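Local coordinates for HIT domain-containing protein (PDB 3KSV) that belongs to the histidine triad (HINT-type) family, binds zinc and probably hydrolyses nucleoside phosphoramidates through a histidine nucleotidyl intermediate, at the interface of chains A and B. Coordinates in Å, arbitrary orientation; residue numbers count along the deposited sequence, not the author numbering. Chains: chain A/B, Uncharacterized protein.

The interface of chains A and B. Residues chain A 67-68, 71-72, 74, 109; chain B 67-68, 71-72, 74, 109.
The main-chain oxygen of B:Ala67 faces the amide N of B:Gly71, 2.9 Å away and one turn on in its own helix, and no polar group of the partner chain grips it. The next carbonyl, that of B:Ala68, meets carbon across the interface: CA of A:Ala68 lies 3.7 Å from its oxygen, and CB of the same alanine is slightly farther off. The two-fold axis gives every contact a twin with the chains exchanged. Polar atoms of the two chains stay too far apart to pair, so this patch is joined by packing alone.

Small residues let two helices that cross steeply, their directions some 125° apart, press main chain against main chain. The CA atoms of A:Gly71 and B:Gly71 are 4.1 Å apart, a separation at which no side chain intervenes. Beside them the methyl CB of A:Ala67 lies alongside the carbonyl O of B:Gly71, 3.7 Å from it, and also brushes CA of B:Val72. The valine closes the flank with one branch: CG1 is anti to the backbone N (chi1 162°), which sets CG2 beside that N and anti to the carbonyl carbon. CG2 of B:Val72 thereby reaches CB of A:Ala68 at 3.8 Å and lies equally near the alanine's amide N.

Farther along, the contact loosens. A:Leu74 is extended, with CG anti to the backbone N (chi1 -169°) and CD2 continuing outward, anti to CA. This methyl meets the phenyl ring of B:Phe109 at CE1, 4.3 Å away, a looser touch than those between the helices.

The two-fold symmetric interface fits the homodimer typical of HINT proteins, which this pair probably represents. The patch centre lies about 11 Å from A:His108, the predicted nucleophile. A:Phe109, the next residue and a hydrophobic member of the histidine triad motif, opens strand 109-114, as B:Phe109 does in its chain, while helix 64-82 of each subunit supplies the packed face.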
# COMPACT_ATOMS: atom_id res chain seq x y z
N ALA A 67 -7.38 -0.63 10.46
CA ALA A 67 -7.20 -0.31 9.05
C ALA A 67 -7.39 1.18 8.81
O ALA A 67 -6.61 1.80 8.07
CB ALA A 67 -8.12 -1.13 8.20
N ALA A 68 -8.39 1.78 9.46
CA ALA A 68 -8.61 3.22 9.34
C ALA A 68 -7.41 4.01 9.85
O ALA A 68 -6.93 4.93 9.18
CB ALA A 68 -9.88 3.65 10.06
N GLY A 71 -4.33 3.51 7.53
CA GLY A 71 -4.50 4.31 6.31
C GLY A 71 -4.17 5.79 6.53
O GLY A 71 -3.53 6.43 5.69
N VAL A 72 -4.61 6.33 7.66
CA VAL A 72 -4.36 7.71 8.02
C VAL A 72 -2.87 7.95 8.29
O VAL A 72 -2.31 8.90 7.76
CB VAL A 72 -5.19 8.15 9.26
CG1 VAL A 72 -4.61 9.40 9.89
CG2 VAL A 72 -6.65 8.36 8.86
N LEU A 74 -0.41 6.14 7.15
CA LEU A 74 0.26 5.96 5.85
C LEU A 74 0.25 7.25 5.00
O LEU A 74 1.27 7.65 4.42
CB LEU A 74 -0.41 4.83 5.09
CG LEU A 74 0.27 4.30 3.83
CD1 LEU A 74 1.66 3.77 4.15
CD2 LEU A 74 -0.62 3.20 3.21
N PHE A 109 3.83 -1.64 5.91
CA PHE A 109 3.83 -0.85 4.70
C PHE A 109 5.18 -0.17 4.55
O PHE A 109 5.58 0.60 5.40
CB PHE A 109 2.73 0.22 4.76
CG PHE A 109 1.36 -0.31 4.55
CD1 PHE A 109 0.76 -0.25 3.29
CD2 PHE A 109 0.67 -0.89 5.60
CE1 PHE A 109 -0.47 -0.75 3.09
CE2 PHE A 109 -0.60 -1.40 5.40
CZ PHE A 109 -1.18 -1.31 4.14
N ALA B 67 -8.29 9.08 3.60
CA ALA B 67 -7.26 8.11 3.92
C ALA B 67 -7.81 7.02 4.83
O ALA B 67 -7.53 5.83 4.62
CB ALA B 67 -6.07 8.79 4.53
N ALA B 68 -8.63 7.40 5.81
CA ALA B 68 -9.26 6.41 6.70
C ALA B 68 -10.16 5.46 5.92
O ALA B 68 -10.08 4.25 6.08
CB ALA B 68 -10.04 7.09 7.81
N GLY B 71 -8.05 3.17 3.58
CA GLY B 71 -7.42 2.12 4.39
C GLY B 71 -8.38 0.98 4.73
O GLY B 71 -8.02 -0.20 4.67
N VAL B 72 -9.61 1.34 5.10
CA VAL B 72 -10.64 0.38 5.43
C VAL B 72 -11.06 -0.44 4.21
O VAL B 72 -11.12 -1.66 4.29
CB VAL B 72 -11.89 1.06 6.06
CG1 VAL B 72 -13.10 0.15 6.00
CG2 VAL B 72 -11.59 1.48 7.49
N LEU B 74 -9.27 -0.93 1.53
CA LEU B 74 -8.09 -1.74 1.17
C LEU B 74 -8.03 -3.06 1.97
O LEU B 74 -7.78 -4.14 1.42
CB LEU B 74 -6.82 -0.93 1.40
CG LEU B 74 -5.50 -1.48 0.87
CD1 LEU B 74 -5.56 -1.66 -0.65
CD2 LEU B 74 -4.37 -0.51 1.27
N PHE B 109 -4.39 1.94 -5.40
CA PHE B 109 -3.76 0.81 -4.76
C PHE B 109 -4.04 -0.45 -5.56
O PHE B 109 -5.19 -0.82 -5.75
CB PHE B 109 -4.31 0.63 -3.33
CG PHE B 109 -3.80 1.63 -2.36
CD1 PHE B 109 -2.72 1.31 -1.53
CD2 PHE B 109 -4.37 2.89 -2.28
CE1 PHE B 109 -2.24 2.21 -0.66
CE2 PHE B 109 -3.88 3.81 -1.39
CZ PHE B 109 -2.82 3.47 -0.56